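Local coordinates for antifreeze protein (Uncultured bacterium, PDB 6EIO), which binds ice crystals, probably through two faces of a right-handed beta-helix of the Ice-binding-like family, consistent with an antifreeze role, at residues L30-N35 with N84-D89; V106-N111 with S126-S131; D134-A139 with L164-A169. One frame throughout, in Å; residues are numbered along the deposited sequence.

Overall arrangement
The three contacts sample different parts of one ice-binding beta-helix. Contact 1 ties the loop ahead of strand 36-40 to helix 81-99, which packs beside the solenoid, whereas contacts 2 and 3 join neighbouring coils on two of its parallel sheets. The centre of contact 1 lies about 28 Å from that of contact 2 and about 27 Å from that of contact 3, both on the other side of the chain's centre. Contacts 2 and 3 have centres about 17 Å apart and touch where Val130 CG2 packs on Val135 CG1 at 4.0 Å, strand 135-138 being the next after 128-130. A sulfate ion, probably from the crystallisation liquor, sits at contact 3.

Contact 1 of 3, residues L30-N35 with N84-D89; sequences LGSANN and NQAKLD
Ser32 and Asp89 join the loop to the helix through a single carboxylate oxygen. Asp89 OD2 accepts the backbone N-H of Ser32 at 2.8 Å (N to OD2) on its anti lone pair, in a nearly straight bond of 171°. In the conformer described, one of two, the hydroxyl reaches the same oxygen, with Ser32 OG 2.7 Å from Asp89 OD2, but comes from above the carboxylate plane. Ser32 OG then stands between its backbone N and carbonyl carbon (chi1 59°), which puts it on the helix side. The second oxygen is held from within the helix: Gln85 NE2, one turn earlier, donates to Asp89 OD1 at 3.0 Å, and the chain of Gln85 bends at chi2 (63°) to bring its amide round. With up to three N-H or O-H donors on it, the carboxylate is probably kept in its charged form. In the ice-binding beta-helix, helix 81-99 runs beside the coils, and here it meets the short 3-10 turn at Ser32 and Ala33 that precedes strand 36-40. In the same conformer, Ser32 OG lies against Gln85 CG at 3.4 Å and Ala86 CB at 3.7 Å. Leu30 O approaches Asp89 CB at 3.5 Å, while Gly31 CA passes beside Asp89 OD2. The methyls of Ala33 and Ala86 both turn onto Ile39 of strand 36-40, and Leu30 packs against Ala93.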
# COMPACT_ATOMS: atom_id res chain seq x y z
N LEU A 30 -4.69 5.66 9.99
CA LEU A 30 -3.43 4.95 10.14
C LEU A 30 -2.72 5.30 11.44
O LEU A 30 -1.69 4.70 11.75
CB LEU A 30 -2.50 5.25 8.96
CG LEU A 30 -3.07 4.91 7.59
CD1 LEU A 30 -2.08 5.33 6.51
CD2 LEU A 30 -3.44 3.44 7.44
N GLY A 31 -3.25 6.25 12.19
CA GLY A 31 -2.64 6.58 13.46
C GLY A 31 -1.18 6.95 13.31
O GLY A 31 -0.78 7.74 12.43
N SER A 32 -0.36 6.38 14.19
CA SER A 32 1.05 6.70 14.24
C SER A 32 1.84 6.13 13.05
O SER A 32 3.04 6.38 12.96
CB SER A 32 1.62 6.24 15.58
OG SER A 32 1.44 4.85 15.75
N ALA A 33 1.19 5.41 12.13
CA ALA A 33 1.84 4.99 10.91
C ALA A 33 1.85 6.07 9.84
O ALA A 33 2.51 5.87 8.83
CB ALA A 33 1.22 3.71 10.35
N ASN A 34 1.17 7.22 10.04
CA ASN A 34 0.95 8.09 8.88
C ASN A 34 2.23 8.68 8.30
O ASN A 34 2.27 8.97 7.10
CB ASN A 34 -0.07 9.21 9.15
CG ASN A 34 -0.85 9.58 7.88
OD1 ASN A 34 -1.61 8.77 7.36
ND2 ASN A 34 -0.64 10.79 7.36
N ASN A 35 3.26 8.91 9.11
CA ASN A 35 4.49 9.51 8.61
C ASN A 35 5.55 8.49 8.23
O ASN A 35 6.66 8.88 7.84
CB ASN A 35 4.99 10.58 9.60
CG ASN A 35 4.05 11.75 9.67
OD1 ASN A 35 3.73 12.34 8.65
ND2 ASN A 35 3.64 12.14 10.86
N ASN A 84 6.53 0.94 18.07
CA ASN A 84 5.64 0.01 18.74
C ASN A 84 4.19 0.46 18.63
O ASN A 84 3.28 -0.35 18.40
CB ASN A 84 6.05 -0.15 20.20
CG ASN A 84 7.37 -0.92 20.36
OD1 ASN A 84 7.95 -1.44 19.42
ND2 ASN A 84 7.85 -0.92 21.58
N GLN A 85 3.94 1.77 18.78
CA GLN A 85 2.58 2.27 18.61
C GLN A 85 2.12 2.11 17.16
O GLN A 85 0.95 1.79 16.89
CB GLN A 85 2.45 3.72 19.06
CG GLN A 85 1.01 4.20 19.08
CD GLN A 85 0.16 3.45 20.07
OE1 GLN A 85 0.54 3.33 21.23
NE2 GLN A 85 -0.98 2.95 19.63
N ALA A 86 3.03 2.32 16.21
CA ALA A 86 2.66 2.19 14.81
C ALA A 86 2.23 0.76 14.48
O ALA A 86 1.32 0.57 13.68
CB ALA A 86 3.80 2.65 13.91
N LYS A 87 2.85 -0.25 15.09
CA LYS A 87 2.38 -1.62 14.86
C LYS A 87 0.96 -1.81 15.36
O LYS A 87 0.13 -2.43 14.68
CB LYS A 87 3.29 -2.66 15.51
CG LYS A 87 4.73 -2.68 15.03
CD LYS A 87 4.91 -2.76 13.53
CE LYS A 87 4.22 -3.97 12.88
NZ LYS A 87 4.51 -5.26 13.59
N LEU A 88 0.65 -1.29 16.55
CA LEU A 88 -0.72 -1.37 17.06
C LEU A 88 -1.67 -0.68 16.11
O LEU A 88 -2.78 -1.15 15.85
CB LEU A 88 -0.80 -0.73 18.46
CG LEU A 88 0.01 -1.41 19.55
CD1 LEU A 88 0.03 -0.55 20.81
CD2 LEU A 88 -0.55 -2.80 19.86
N ASP A 89 -1.24 0.47 15.59
CA ASP A 89 -2.12 1.28 14.75
C ASP A 89 -2.30 0.67 13.35
O ASP A 89 -3.39 0.82 12.77
CB ASP A 89 -1.61 2.73 14.70
CG ASP A 89 -1.71 3.41 16.05
OD1 ASP A 89 -2.33 2.87 16.99
OD2 ASP A 89 -1.17 4.53 16.15

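Contact 2 of 3, residues V106-N111 with S126-S131; sequences VTISGN and SSLAVS
Gly110 and Asn111 pair in parallel with Leu128 and Ala129 where two successive coils meet at the edge of an eight-stranded sheet of the beta-helix. Gly110 supplies both backbone bonds: its N donates to Ser127 O at 2.8 Å, and its O accepts from Ala129 N at 2.9 Å. One residue on, the CA-H of Asn111 makes a bent contact with Ala129 O, Asn111 CA lying 3.3 Å from it. The pairing then passes to a side chain. CG of Asn111 is anti to the backbone N (chi1 176°), beside the carbonyl carbon, which carries it toward Ser131; OD1 takes the N-H of Ser131 at 2.9 Å, the donor standing above the plane of the amide carbonyl. Asn111 OD1 also accepts from Gly113 N, and ND2 donates to Ser132 OG, so the amide is held at both ends. Within the solenoid, strand 110-111 is outermost in this sheet and strand 128-130 continues it to strand 155-157. Towards the interior, Leu128 CD1 touches Ser109 CA at 3.7 Å, and the side chains of Leu128 and Ile108 cross obliquely. Ser109 CB meets Ser126 OG at 3.5 Å, and a water hydrogen-bonded to Ser126 OG makes a weak link to Ser109 OG.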
# COMPACT_ATOMS: atom_id res chain seq x y z
N VAL A 106 -18.17 -3.98 -4.59
CA VAL A 106 -17.92 -4.65 -5.85
C VAL A 106 -16.88 -5.74 -5.66
O VAL A 106 -15.81 -5.49 -5.11
CB VAL A 106 -17.51 -3.62 -6.91
CG1 VAL A 106 -17.02 -4.28 -8.19
CG2 VAL A 106 -18.70 -2.72 -7.22
N THR A 107 -17.18 -6.93 -6.17
CA THR A 107 -16.21 -8.01 -6.20
C THR A 107 -15.36 -7.92 -7.47
O THR A 107 -15.87 -7.73 -8.58
CB THR A 107 -16.90 -9.36 -6.09
OG1 THR A 107 -17.83 -9.49 -7.16
CG2 THR A 107 -17.62 -9.44 -4.78
N ILE A 108 -14.05 -8.01 -7.27
CA ILE A 108 -13.05 -8.05 -8.34
C ILE A 108 -12.04 -9.08 -7.90
O ILE A 108 -11.76 -9.18 -6.71
CB ILE A 108 -12.30 -6.68 -8.57
CG1 ILE A 108 -11.62 -6.18 -7.28
CG2 ILE A 108 -13.20 -5.62 -9.19
CD1 ILE A 108 -10.76 -4.92 -7.47
N SER A 109 -11.37 -9.74 -8.83
CA SER A 109 -10.28 -10.64 -8.46
C SER A 109 -9.39 -10.84 -9.67
O SER A 109 -9.73 -10.48 -10.80
CB SER A 109 -10.78 -11.96 -7.91
OG SER A 109 -11.42 -12.67 -8.95
N GLY A 110 -8.24 -11.45 -9.42
CA GLY A 110 -7.36 -11.78 -10.51
C GLY A 110 -6.74 -10.55 -11.15
O GLY A 110 -6.49 -9.54 -10.50
N ASN A 111 -6.46 -10.65 -12.44
CA ASN A 111 -5.83 -9.55 -13.15
C ASN A 111 -6.81 -8.40 -13.30
O ASN A 111 -7.89 -8.56 -13.89
CB ASN A 111 -5.37 -10.02 -14.52
CG ASN A 111 -4.81 -8.90 -15.35
OD1 ASN A 111 -4.07 -8.04 -14.85
ND2 ASN A 111 -5.13 -8.90 -16.62
N SER A 126 -9.77 -14.01 -3.91
CA SER A 126 -8.58 -14.76 -4.31
C SER A 126 -7.46 -13.75 -4.54
O SER A 126 -7.53 -12.59 -4.12
CB SER A 126 -8.92 -15.66 -5.52
OG SER A 126 -9.41 -14.88 -6.60
N SER A 127 -6.41 -14.16 -5.24
CA SER A 127 -5.30 -13.25 -5.46
C SER A 127 -5.71 -12.15 -6.44
O SER A 127 -6.49 -12.36 -7.37
CB SER A 127 -4.08 -13.99 -6.01
OG SER A 127 -3.48 -14.81 -5.03
N LEU A 128 -5.16 -10.95 -6.20
CA LEU A 128 -5.39 -9.79 -7.04
C LEU A 128 -4.05 -9.41 -7.68
O LEU A 128 -3.02 -9.44 -7.00
CB LEU A 128 -5.93 -8.62 -6.22
CG LEU A 128 -6.55 -7.47 -7.02
CD1 LEU A 128 -7.84 -7.91 -7.69
CD2 LEU A 128 -6.79 -6.29 -6.10
N ALA A 129 -4.07 -9.07 -8.96
CA ALA A 129 -2.82 -8.84 -9.68
C ALA A 129 -3.00 -7.73 -10.70
O ALA A 129 -4.08 -7.51 -11.20
CB ALA A 129 -2.37 -10.11 -10.40
N VAL A 130 -1.91 -7.04 -10.99
CA VAL A 130 -1.82 -6.24 -12.19
C VAL A 130 -0.81 -6.97 -13.07
O VAL A 130 0.40 -6.89 -12.85
CB VAL A 130 -1.41 -4.79 -11.91
CG1 VAL A 130 -1.61 -3.95 -13.14
CG2 VAL A 130 -2.20 -4.22 -10.72
N SER A 131 -1.31 -7.74 -14.06
CA SER A 131 -0.43 -8.60 -14.85
C SER A 131 -0.24 -8.12 -16.26
O SER A 131 0.84 -8.29 -16.82
CB SER A 131 -0.90 -10.06 -14.88
OG SER A 131 -2.05 -10.30 -15.66
O HOH W 1 -12.13 -15.23 -6.72

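Contact 3 of 3, residues D134-A139 with L164-A169; sequences DVTFDA and LLSGGA. With SO4 (sulfate ion), chain C.
Leu164 opens a parallel pairing with strand 135-138, in which two coils of the beta-helix run side by side in a three-stranded sheet; the two strand segments make an angle of 30°. The N-H of Leu164 is given to Val135 O at 2.8 Å, nearly straight at 173°, and its carbonyl oxygen receives Phe137 N at 2.9 Å. The same oxygen lies near the CA-H of Thr136 and at the edge of the Phe137 ring, close to its plane. The side chain of Leu164 slants across those of Asp134 and Thr136: CD1 touches Asp134 CB at 3.8 Å, and CB meets Thr136 OG1.

Leu165 turns to the face that carries Phe137, its CD2 packing on Phe137 CB. The Phe137 ring itself leads off into the interior, where Phe147 meets it edge-to-face and Trp176 also packs against it. Ser166 returns to the face of Thr136 and Asp138. Its N binds Phe137 O, and Thr136 CG2, anti to its backbone N, lies against Ser166 OG. That hydroxyl donates to sulfate O2, while the next N-H, from Gly167, points almost straight at sulfate O1 at 2.8 Å, so the anion rests on the start of the turn.

From Ser166 to Ala169 the chain makes a type I' beta turn, with both central positions glycine at positive phi. Gly167 CA passes beside Asp138 OD1, whose hydrogen-bond partner is Leu140 N. At Ala169 the methyl folds back on the first strand, its CB 3.3 Å from Phe137 O and 3.9 Å from Ala139 CB. Ala169 N closes the turn on Ser166 O, and Ala139 N reaches that oxygen from the opposite face of its carbonyl plane, each at 3.1 Å.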
# COMPACT_ATOMS: atom_id res chain seq x y z
N ASP A 134 -2.27 -1.50 -16.96
CA ASP A 134 -2.19 -0.66 -15.77
C ASP A 134 -3.57 -0.59 -15.13
O ASP A 134 -4.58 -0.77 -15.80
CB ASP A 134 -1.73 0.74 -16.15
CG ASP A 134 -0.40 0.72 -16.88
OD1 ASP A 134 0.50 0.00 -16.42
OD2 ASP A 134 -0.27 1.43 -17.91
N VAL A 135 -3.63 -0.31 -13.83
CA VAL A 135 -4.90 -0.09 -13.17
C VAL A 135 -5.02 1.40 -12.88
O VAL A 135 -4.07 2.03 -12.41
CB VAL A 135 -5.07 -0.97 -11.91
CG1 VAL A 135 -3.99 -0.67 -10.84
CG2 VAL A 135 -6.51 -0.84 -11.36
N THR A 136 -6.20 1.96 -13.17
CA THR A 136 -6.44 3.39 -12.97
C THR A 136 -7.49 3.58 -11.89
O THR A 136 -8.56 2.96 -11.94
CB THR A 136 -6.92 4.03 -14.28
OG1 THR A 136 -5.90 3.88 -15.27
CG2 THR A 136 -7.19 5.50 -14.10
N PHE A 137 -7.18 4.43 -10.92
CA PHE A 137 -8.14 4.88 -9.93
C PHE A 137 -8.65 6.24 -10.39
O PHE A 137 -7.85 7.15 -10.60
CB PHE A 137 -7.49 4.98 -8.56
CG PHE A 137 -7.19 3.62 -7.98
CD1 PHE A 137 -6.04 2.92 -8.31
CD2 PHE A 137 -8.07 3.03 -7.12
CE1 PHE A 137 -5.83 1.65 -7.81
CE2 PHE A 137 -7.84 1.78 -6.60
CZ PHE A 137 -6.72 1.08 -6.95
N ASP A 138 -9.97 6.35 -10.58
CA ASP A 138 -10.57 7.54 -11.16
C ASP A 138 -11.59 8.08 -10.16
O ASP A 138 -12.58 7.41 -9.85
CB ASP A 138 -11.20 7.19 -12.51
CG ASP A 138 -11.60 8.41 -13.34
OD1 ASP A 138 -12.05 9.42 -12.74
OD2 ASP A 138 -11.46 8.31 -14.59
N ALA A 139 -11.30 9.27 -9.62
CA ALA A 139 -12.13 9.89 -8.60
C ALA A 139 -13.28 10.71 -9.17
O ALA A 139 -14.04 11.32 -8.41
CB ALA A 139 -11.29 10.75 -7.65
N LEU A 164 -2.26 4.12 -11.83
CA LEU A 164 -2.46 5.45 -12.38
C LEU A 164 -3.62 6.15 -11.67
O LEU A 164 -4.54 5.49 -11.17
CB LEU A 164 -2.73 5.36 -13.89
CG LEU A 164 -1.63 4.67 -14.69
CD1 LEU A 164 -2.06 4.50 -16.14
CD2 LEU A 164 -0.31 5.44 -14.61
N LEU A 165 -3.56 7.48 -11.66
CA LEU A 165 -4.57 8.32 -11.07
C LEU A 165 -5.23 9.17 -12.15
O LEU A 165 -4.54 9.78 -12.96
CB LEU A 165 -3.95 9.26 -10.03
CG LEU A 165 -3.17 8.57 -8.91
CD1 LEU A 165 -2.42 9.64 -8.08
CD2 LEU A 165 -4.04 7.73 -8.02
N SER A 166 -6.56 9.23 -12.11
CA SER A 166 -7.33 10.08 -13.00
C SER A 166 -8.45 10.74 -12.21
O SER A 166 -8.82 10.31 -11.12
CB SER A 166 -7.94 9.27 -14.16
OG SER A 166 -6.97 8.88 -15.10
N GLY A 167 -9.03 11.77 -12.82
CA GLY A 167 -10.19 12.40 -12.22
C GLY A 167 -9.94 12.98 -10.85
O GLY A 167 -10.87 13.09 -10.05
N GLY A 168 -8.69 13.35 -10.56
CA GLY A 168 -8.35 13.94 -9.29
C GLY A 168 -8.03 12.95 -8.18
O GLY A 168 -7.82 13.38 -7.03
N ALA A 169 -7.94 11.66 -8.48
CA ALA A 169 -7.68 10.67 -7.44
C ALA A 169 -6.32 10.91 -6.78
O ALA A 169 -5.35 11.34 -7.43
CB ALA A 169 -7.72 9.27 -8.05
S SO4 C . -6.67 12.85 -15.79
O1 SO4 C . -7.97 12.85 -15.17
O2 SO4 C . -6.17 11.49 -16.09
O3 SO4 C . -6.72 13.64 -17.01
O4 SO4 C . -5.74 13.47 -14.85